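Local coordinates for L-threonine dehydrogenase (Flavobacterium frigidimaris, PDB 2YY7), which binds NAD and probably catalyses the NAD-dependent oxidation of L-threonine at its 3-hydroxyl group, at residues Lys112-Ser117 and Ile224-Ala229; Val165-Tyr170 and His237-Leu242. All blocks are in the same frame, centred on the assembly; numbering follows the deposited sequence.

Contact 1 (Lys112-Ser117 and Ile224-Ala229). With NAD (nicotinamide-adenine-dinucleotide), chain E.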
loop_
_atom_site.group_PDB
_atom_site.type_symbol
_atom_site.label_atom_id
_atom_site.label_comp_id
_atom_site.label_asym_id
_atom_site.label_seq_id
_atom_site.Cartn_x
_atom_site.Cartn_y
_atom_site.Cartn_z
ATOM N N LYS A 112 6.390 7.617 -21.768
ATOM C CA LYS A 112 5.505 6.548 -21.333
ATOM C C LYS A 112 6.212 5.516 -20.457
ATOM O O LYS A 112 7.417 5.293 -20.578
ATOM C CB LYS A 112 4.918 5.868 -22.578
ATOM C CG LYS A 112 3.778 4.882 -22.333
ATOM C CD LYS A 112 3.325 4.226 -23.648
ATOM C CE LYS A 112 2.787 5.251 -24.645
ATOM N NZ LYS A 112 2.336 4.618 -25.931
ATOM N N ILE A 113 5.442 4.878 -19.585
ATOM C CA ILE A 113 5.986 3.872 -18.690
ATOM C C ILE A 113 5.122 2.630 -18.619
ATOM O O ILE A 113 3.888 2.712 -18.622
ATOM C CB ILE A 113 6.086 4.396 -17.232
ATOM C CG1 ILE A 113 7.095 5.538 -17.138
ATOM C CG2 ILE A 113 6.481 3.254 -16.292
ATOM C CD1 ILE A 113 7.069 6.246 -15.798
ATOM N N PHE A 114 5.779 1.477 -18.581
ATOM C CA PHE A 114 5.080 0.225 -18.369
ATOM C C PHE A 114 5.721 -0.322 -17.103
ATOM O O PHE A 114 6.949 -0.410 -17.007
ATOM C CB PHE A 114 5.282 -0.820 -19.466
ATOM C CG PHE A 114 4.693 -2.166 -19.097
ATOM C CD1 PHE A 114 3.310 -2.365 -19.127
ATOM C CD2 PHE A 114 5.504 -3.187 -18.597
ATOM C CE1 PHE A 114 2.740 -3.551 -18.662
ATOM C CE2 PHE A 114 4.948 -4.383 -18.125
ATOM C CZ PHE A 114 3.560 -4.564 -18.156
ATOM N N TRP A 115 4.890 -0.665 -16.132
ATOM C CA TRP A 115 5.364 -1.223 -14.878
ATOM C C TRP A 115 4.368 -2.314 -14.518
ATOM O O TRP A 115 3.182 -2.049 -14.356
ATOM C CB TRP A 115 5.395 -0.158 -13.786
ATOM C CG TRP A 115 5.691 -0.741 -12.437
ATOM C CD1 TRP A 115 6.902 -1.166 -11.969
ATOM C CD2 TRP A 115 4.736 -1.047 -11.418
ATOM N NE1 TRP A 115 6.759 -1.721 -10.721
ATOM C CE2 TRP A 115 5.438 -1.661 -10.359
ATOM C CE3 TRP A 115 3.351 -0.866 -11.300
ATOM C CZ2 TRP A 115 4.800 -2.095 -9.191
ATOM C CZ3 TRP A 115 2.716 -1.300 -10.136
ATOM C CH2 TRP A 115 3.443 -1.904 -9.099
ATOM N N PRO A 116 4.835 -3.562 -14.399
ATOM C CA PRO A 116 3.903 -4.634 -14.065
ATOM C C PRO A 116 3.666 -4.844 -12.579
ATOM O O PRO A 116 4.587 -4.744 -11.760
ATOM C CB PRO A 116 4.555 -5.845 -14.703
ATOM C CG PRO A 116 6.023 -5.590 -14.394
ATOM C CD PRO A 116 6.174 -4.103 -14.714
ATOM N N SER A 117 2.411 -5.115 -12.245
ATOM C CA SER A 117 2.029 -5.410 -10.876
ATOM C C SER A 117 1.940 -6.928 -10.893
ATOM O O SER A 117 2.535 -7.574 -11.764
ATOM C CB SER A 117 0.662 -4.809 -10.545
ATOM O OG SER A 117 0.294 -5.091 -9.203
ATOM N N ILE A 224 2.812 -5.375 -24.702
ATOM C CA ILE A 224 2.979 -4.543 -25.884
ATOM C C ILE A 224 1.686 -3.860 -26.315
ATOM O O ILE A 224 1.691 -2.684 -26.673
ATOM C CB ILE A 224 3.526 -5.380 -27.063
ATOM C CG1 ILE A 224 4.914 -5.918 -26.700
ATOM C CG2 ILE A 224 3.567 -4.547 -28.338
ATOM C CD1 ILE A 224 5.509 -6.827 -27.747
ATOM N N ASN A 225 0.580 -4.594 -26.287
ATOM C CA ASN A 225 -0.695 -4.031 -26.704
ATOM C C ASN A 225 -1.218 -2.903 -25.820
ATOM O O ASN A 225 -1.726 -1.909 -26.335
ATOM C CB ASN A 225 -1.747 -5.132 -26.835
ATOM C CG ASN A 225 -1.490 -6.036 -28.032
ATOM O OD1 ASN A 225 -0.784 -5.653 -28.964
ATOM N ND2 ASN A 225 -2.070 -7.229 -28.018
ATOM N N ILE A 226 -1.097 -3.034 -24.500
ATOM C CA ILE A 226 -1.578 -1.968 -23.626
ATOM C C ILE A 226 -0.716 -0.719 -23.815
ATOM O O ILE A 226 -1.200 0.409 -23.701
ATOM C CB ILE A 226 -1.569 -2.386 -22.126
ATOM C CG1 ILE A 226 -2.263 -1.300 -21.293
ATOM C CG2 ILE A 226 -0.144 -2.593 -21.640
ATOM C CD1 ILE A 226 -2.496 -1.671 -19.835
ATOM N N MET A 227 0.562 -0.923 -24.120
ATOM C CA MET A 227 1.480 0.194 -24.331
ATOM C C MET A 227 1.288 0.900 -25.674
ATOM O O MET A 227 1.464 2.116 -25.765
ATOM C CB MET A 227 2.929 -0.285 -24.198
ATOM C CG MET A 227 3.381 -0.467 -22.753
ATOM S SD MET A 227 3.502 1.113 -21.855
ATOM C CE MET A 227 5.180 1.551 -22.192
ATOM N N LYS A 228 0.932 0.152 -26.717
ATOM C CA LYS A 228 0.734 0.771 -28.032
ATOM C C LYS A 228 -0.670 1.351 -28.202
ATOM O O LYS A 228 -0.925 2.109 -29.135
ATOM C CB LYS A 228 0.994 -0.234 -29.156
ATOM C CG LYS A 228 -0.036 -1.343 -29.244
ATOM C CD LYS A 228 0.010 -2.052 -30.596
ATOM C CE LYS A 228 1.368 -2.678 -30.868
ATOM N NZ LYS A 228 1.367 -3.436 -32.155
ATOM N N ALA A 229 -1.581 0.999 -27.302
ATOM C CA ALA A 229 -2.950 1.493 -27.386
ATOM C C ALA A 229 -3.040 3.001 -27.175
ATOM O O ALA A 229 -2.214 3.594 -26.477
ATOM C CB ALA A 229 -3.824 0.779 -26.365
HETATM P PA NAD E . 13.200 -12.005 -13.031
HETATM O O1A NAD E . 13.274 -13.218 -13.894
HETATM O O2A NAD E . 13.590 -12.206 -11.611
HETATM O O5B NAD E . 13.952 -10.787 -13.706
HETATM C C5B NAD E . 14.342 -9.666 -12.966
HETATM C C4B NAD E . 15.529 -9.017 -13.636
HETATM O O4B NAD E . 15.780 -7.781 -12.964
HETATM C C3B NAD E . 16.800 -9.893 -13.540
HETATM O O3B NAD E . 17.404 -10.092 -14.831
HETATM C C2B NAD E . 17.676 -9.123 -12.543
HETATM O O2B NAD E . 19.060 -9.286 -12.797
HETATM C C1B NAD E . 17.187 -7.683 -12.756
HETATM N N9A NAD E . 17.533 -6.793 -11.638
HETATM C C8A NAD E . 17.437 -7.096 -10.280
HETATM N N7A NAD E . 17.869 -6.033 -9.586
HETATM C C5A NAD E . 18.209 -5.077 -10.479
HETATM C C6A NAD E . 18.744 -3.810 -10.305
HETATM N N6A NAD E . 19.068 -3.380 -9.104
HETATM N N1A NAD E . 19.029 -3.048 -11.408
HETATM C C2A NAD E . 18.788 -3.524 -12.688
HETATM N N3A NAD E . 18.283 -4.795 -12.884
HETATM C C4A NAD E . 18.011 -5.549 -11.770
HETATM O O3 NAD E . 11.679 -11.498 -12.966
HETATM P PN NAD E . 10.520 -11.570 -14.100
HETATM O O1N NAD E . 11.034 -11.207 -15.463
HETATM O O2N NAD E . 9.767 -12.825 -13.830
HETATM O O5D NAD E . 9.549 -10.364 -13.610
HETATM C C5D NAD E . 9.688 -9.042 -14.151
HETATM C C4D NAD E . 8.564 -8.146 -13.561
HETATM O O4D NAD E . 7.303 -8.759 -13.762
HETATM C C3D NAD E . 8.669 -7.948 -12.046
HETATM O O3D NAD E . 8.191 -6.645 -11.726
HETATM C C2D NAD E . 7.679 -8.944 -11.489
HETATM O O2D NAD E . 7.323 -8.544 -10.187
HETATM C C1D NAD E . 6.561 -8.902 -12.531
HETATM N N1N NAD E . 5.758 -10.146 -12.467
HETATM C C2N NAD E . 6.313 -11.342 -12.875
HETATM C C3N NAD E . 5.551 -12.504 -12.811
HETATM C C7N NAD E . 6.084 -13.801 -13.357
HETATM O O7N NAD E . 5.267 -14.903 -13.168
HETATM N N7N NAD E . 7.292 -13.897 -13.943
HETATM C C4N NAD E . 4.236 -12.464 -12.311
HETATM C C5N NAD E . 3.680 -11.240 -11.927
HETATM C C6N NAD E . 4.446 -10.092 -11.985
HETATM O O HOH W 1 -0.352 5.830 -26.803
#
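A lysine ammonium meets the last turn of a helix almost head-on: Lys112 NZ donates to Met227 O over 2.7 Å, nearly along the C=O axis (169°). The contact belongs to a Rossmann fold, in which helix 216-228 packs on the sheet containing strand 112-118; the axes of 112-114 and 224-228 run close to antiparallel, 9.4 Å apart at their nearest. Lys112 starts extended, with CG anti to the backbone N, and its methylenes slide past Met227 in the opposite direction; a bend at chi3 (-62°) precedes the CE-NZ end that meets Met227 O. Met227 folds twice, at chi2 and chi3, which lays its CE 3.6 Å from Lys112 CD. Its SD lies against Phe114 CB (3.6 Å), and Met227 CG and Ile226 CG2 approach the phenyl ring obliquely. A water accepts from Lys112 NZ and donates to Ala229 O; the positive charge probably favours the carbonyl-rich C-terminal end of the helix. An alanine in place of Lys112 removes ammonium and methylenes, and would probably leave the helix end less firmly held and Met227 CE less closely packed. Further along, Pro116 CG lies 3.5 Å from NAD O4D and Ser117 O 3.2 Å from NAD C6N.

Contact 2 (Val165-Tyr170 and His237-Leu242). With NAD (nicotinamide-adenine-dinucleotide), chain E.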
loop_
_atom_site.group_PDB
_atom_site.type_symbol
_atom_site.label_atom_id
_atom_site.label_comp_id
_atom_site.label_asym_id
_atom_site.label_seq_id
_atom_site.Cartn_x
_atom_site.Cartn_y
_atom_site.Cartn_z
ATOM N N VAL A 165 1.490 6.215 -17.280
ATOM C CA VAL A 165 2.038 4.961 -16.768
ATOM C C VAL A 165 0.965 3.885 -16.877
ATOM O O VAL A 165 -0.160 4.059 -16.407
ATOM C CB VAL A 165 2.508 5.098 -15.295
ATOM C CG1 VAL A 165 1.392 5.682 -14.436
ATOM C CG2 VAL A 165 2.948 3.739 -14.762
ATOM N N ARG A 166 1.322 2.775 -17.511
ATOM C CA ARG A 166 0.392 1.678 -17.724
ATOM C C ARG A 166 0.871 0.424 -17.017
ATOM O O ARG A 166 2.071 0.146 -16.973
ATOM C CB ARG A 166 0.247 1.445 -19.226
ATOM C CG ARG A 166 0.053 2.764 -19.970
ATOM C CD ARG A 166 -0.187 2.613 -21.461
ATOM N NE ARG A 166 -0.297 3.931 -22.079
ATOM C CZ ARG A 166 -0.666 4.154 -23.335
ATOM N NH1 ARG A 166 -0.969 3.142 -24.134
ATOM N NH2 ARG A 166 -0.731 5.400 -23.793
ATOM N N SER A 167 -0.072 -0.339 -16.472
ATOM C CA SER A 167 0.268 -1.546 -15.731
ATOM C C SER A 167 -0.747 -2.677 -15.846
ATOM O O SER A 167 -1.925 -2.453 -16.125
ATOM C CB SER A 167 0.436 -1.196 -14.249
ATOM O OG SER A 167 0.811 -2.334 -13.488
ATOM N N ILE A 168 -0.264 -3.897 -15.636
ATOM C CA ILE A 168 -1.110 -5.077 -15.636
ATOM C C ILE A 168 -0.655 -6.008 -14.512
ATOM O O ILE A 168 0.537 -6.107 -14.204
ATOM C CB ILE A 168 -1.088 -5.840 -16.998
ATOM C CG1 ILE A 168 0.342 -6.165 -17.413
ATOM C CG2 ILE A 168 -1.763 -5.001 -18.081
ATOM C CD1 ILE A 168 0.428 -6.759 -18.814
ATOM N N ARG A 169 -1.618 -6.664 -13.883
ATOM C CA ARG A 169 -1.330 -7.589 -12.801
ATOM C C ARG A 169 -1.120 -8.980 -13.404
ATOM O O ARG A 169 -2.048 -9.788 -13.456
ATOM C CB ARG A 169 -2.501 -7.595 -11.803
ATOM C CG ARG A 169 -2.732 -6.251 -11.094
ATOM C CD ARG A 169 -4.113 -6.205 -10.417
ATOM N NE ARG A 169 -4.351 -4.949 -9.700
ATOM C CZ ARG A 169 -5.559 -4.454 -9.434
ATOM N NH1 ARG A 169 -6.651 -5.106 -9.820
ATOM N NH2 ARG A 169 -5.679 -3.298 -8.795
ATOM N N TYR A 170 0.098 -9.256 -13.875
ATOM C CA TYR A 170 0.393 -10.564 -14.474
ATOM C C TYR A 170 0.089 -11.728 -13.533
ATOM O O TYR A 170 0.390 -11.663 -12.340
ATOM C CB TYR A 170 1.881 -10.738 -14.800
ATOM C CG TYR A 170 2.545 -9.834 -15.816
ATOM C CD1 TYR A 170 2.049 -9.693 -17.114
ATOM C CD2 TYR A 170 3.751 -9.213 -15.504
ATOM C CE1 TYR A 170 2.759 -8.948 -18.078
ATOM C CE2 TYR A 170 4.457 -8.479 -16.447
ATOM C CZ TYR A 170 3.963 -8.348 -17.726
ATOM O OH TYR A 170 4.694 -7.612 -18.634
ATOM N N HIS A 237 -5.661 3.518 -14.070
ATOM C CA HIS A 237 -4.295 3.985 -13.916
ATOM C C HIS A 237 -3.507 3.397 -12.749
ATOM O O HIS A 237 -2.403 3.851 -12.430
ATOM C CB HIS A 237 -4.332 5.510 -13.893
ATOM C CG HIS A 237 -5.072 6.085 -15.063
ATOM N ND1 HIS A 237 -4.579 6.035 -16.350
ATOM C CD2 HIS A 237 -6.308 6.631 -15.158
ATOM C CE1 HIS A 237 -5.478 6.524 -17.186
ATOM N NE2 HIS A 237 -6.538 6.891 -16.489
ATOM N N SER A 238 -4.085 2.374 -12.128
ATOM C CA SER A 238 -3.437 1.647 -11.048
ATOM C C SER A 238 -2.813 0.477 -11.810
ATOM O O SER A 238 -1.655 0.546 -12.220
ATOM C CB SER A 238 -4.480 1.161 -10.031
ATOM O OG SER A 238 -5.584 0.542 -10.675
ATOM N N SER A 239 -3.591 -0.582 -12.021
ATOM C CA SER A 239 -3.126 -1.739 -12.786
ATOM C C SER A 239 -4.331 -2.581 -13.195
ATOM O O SER A 239 -5.295 -2.712 -12.435
ATOM C CB SER A 239 -2.148 -2.591 -11.974
ATOM O OG SER A 239 -1.519 -3.566 -12.800
ATOM N N TYR A 240 -4.268 -3.143 -14.399
ATOM C CA TYR A 240 -5.349 -3.965 -14.936
ATOM C C TYR A 240 -5.277 -5.429 -14.540
ATOM O O TYR A 240 -4.201 -6.031 -14.550
ATOM C CB TYR A 240 -5.336 -3.915 -16.470
ATOM C CG TYR A 240 -6.031 -2.731 -17.092
ATOM C CD1 TYR A 240 -7.398 -2.770 -17.371
ATOM C CD2 TYR A 240 -5.323 -1.581 -17.427
ATOM C CE1 TYR A 240 -8.042 -1.689 -17.977
ATOM C CE2 TYR A 240 -5.956 -0.495 -18.031
ATOM C CZ TYR A 240 -7.313 -0.560 -18.303
ATOM O OH TYR A 240 -7.937 0.502 -18.911
ATOM N N ASN A 241 -6.422 -5.999 -14.179
ATOM C CA ASN A 241 -6.475 -7.422 -13.886
ATOM C C ASN A 241 -6.184 -8.006 -15.274
ATOM O O ASN A 241 -6.554 -7.407 -16.286
ATOM C CB ASN A 241 -7.882 -7.837 -13.433
ATOM C CG ASN A 241 -8.004 -7.978 -11.920
ATOM O OD1 ASN A 241 -7.069 -7.690 -11.175
ATOM N ND2 ASN A 241 -9.166 -8.424 -11.464
ATOM N N LEU A 242 -5.514 -9.148 -15.327
ATOM C CA LEU A 242 -5.184 -9.783 -16.599
ATOM C C LEU A 242 -5.287 -11.294 -16.413
ATOM O O LEU A 242 -4.699 -11.851 -15.490
ATOM C CB LEU A 242 -3.759 -9.411 -17.026
ATOM C CG LEU A 242 -3.359 -9.809 -18.450
ATOM C CD1 LEU A 242 -3.929 -8.798 -19.439
ATOM C CD2 LEU A 242 -1.839 -9.852 -18.572
HETATM P PA NAD E . 13.200 -12.005 -13.031
HETATM O O1A NAD E . 13.274 -13.218 -13.894
HETATM O O2A NAD E . 13.590 -12.206 -11.611
HETATM O O5B NAD E . 13.952 -10.787 -13.706
HETATM C C5B NAD E . 14.342 -9.666 -12.966
HETATM C C4B NAD E . 15.529 -9.017 -13.636
HETATM O O4B NAD E . 15.780 -7.781 -12.964
HETATM C C3B NAD E . 16.800 -9.893 -13.540
HETATM O O3B NAD E . 17.404 -10.092 -14.831
HETATM C C2B NAD E . 17.676 -9.123 -12.543
HETATM O O2B NAD E . 19.060 -9.286 -12.797
HETATM C C1B NAD E . 17.187 -7.683 -12.756
HETATM N N9A NAD E . 17.533 -6.793 -11.638
HETATM C C8A NAD E . 17.437 -7.096 -10.280
HETATM N N7A NAD E . 17.869 -6.033 -9.586
HETATM C C5A NAD E . 18.209 -5.077 -10.479
HETATM C C6A NAD E . 18.744 -3.810 -10.305
HETATM N N6A NAD E . 19.068 -3.380 -9.104
HETATM N N1A NAD E . 19.029 -3.048 -11.408
HETATM C C2A NAD E . 18.788 -3.524 -12.688
HETATM N N3A NAD E . 18.283 -4.795 -12.884
HETATM C C4A NAD E . 18.011 -5.549 -11.770
HETATM O O3 NAD E . 11.679 -11.498 -12.966
HETATM P PN NAD E . 10.520 -11.570 -14.100
HETATM O O1N NAD E . 11.034 -11.207 -15.463
HETATM O O2N NAD E . 9.767 -12.825 -13.830
HETATM O O5D NAD E . 9.549 -10.364 -13.610
HETATM C C5D NAD E . 9.688 -9.042 -14.151
HETATM C C4D NAD E . 8.564 -8.146 -13.561
HETATM O O4D NAD E . 7.303 -8.759 -13.762
HETATM C C3D NAD E . 8.669 -7.948 -12.046
HETATM O O3D NAD E . 8.191 -6.645 -11.726
HETATM C C2D NAD E . 7.679 -8.944 -11.489
HETATM O O2D NAD E . 7.323 -8.544 -10.187
HETATM C C1D NAD E . 6.561 -8.902 -12.531
HETATM N N1N NAD E . 5.758 -10.146 -12.467
HETATM C C2N NAD E . 6.313 -11.342 -12.875
HETATM C C3N NAD E . 5.551 -12.504 -12.811
HETATM C C7N NAD E . 6.084 -13.801 -13.357
HETATM O O7N NAD E . 5.267 -14.903 -13.168
HETATM N N7N NAD E . 7.292 -13.897 -13.943
HETATM C C4N NAD E . 4.236 -12.464 -12.311
HETATM C C5N NAD E . 3.680 -11.240 -11.927
HETATM C C6N NAD E . 4.446 -10.092 -11.985
HETATM O O HOH W 2 -0.797 2.297 -14.178
HETATM O O HOH W 3 -1.844 6.091 -16.749
HETATM O O HOH W 4 -4.435 -10.691 -13.112
#
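Tyr240 OH is gripped by three hydrogen bonds, with the backbone N atoms of Lys235 and Ile236 and with Asp291 OD2. Its ring turns an edge to Ser167 O, to which Tyr240 N also donates over 3.0 Å, standing well above the carbonyl plane. The return bond, Arg169 N to Tyr240 O, is equally straight (172° at each hydrogen) but shorter (2.7 Å) and in the carbonyl plane. Together they flank Ile168 and make a parallel bridge by which the short, weakly bonded strand 240-241 joins strand 164-174 of the Rossmann sheet. Ile168 and Tyr240 point to the same face; Ile168 CG1 takes the crowded position between N and C, bringing CD1 to 3.8 Å from Leu242 CD2. Before the bridge, Ser239 OG donates to Ser167 OG (2.7 Å), which is also bonded to Trp115 O. The other face carries the extended Arg169, whose NH1 reaches Asn241 OD1 (2.9 Å) in the guanidinium plane, the amide being turned 66° from it. Ser239 O sits 3.5 Å above the guanidinium centre, NH1 also bonds Gln133 O, and NH2 forms a salt bridge with Glu151. Ser238 OG is buried with no polar partner in the model. Arg169 centres an inverse gamma turn, after which Tyr170 CB lies 3.4 Å from NAD C5N and the edge of its ring faces C6N of the nicotinamide.

How the contacts relate
Both contacts are buried and meet at neighbouring strands of one sheet, 112-118 and 164-174, whose C-terminal parts approach NAD. Contact 1 sets a helix against that sheet through apolar side chains, with its charged group at the partly exposed end. Contact 2 extends the sheet itself, so main-chain bonds and a dense polar network carry it. Helix 216-228 serves both, packing on Phe114 in the first and on Ile168 in the second. Arg166 ties them directly: its NH1 probably hydrogen-bonds Ala229 O (2.7 Å) and Ile226 O (2.8 Å), sharing the end of that helix with Lys112. Their segments alternate along the chain.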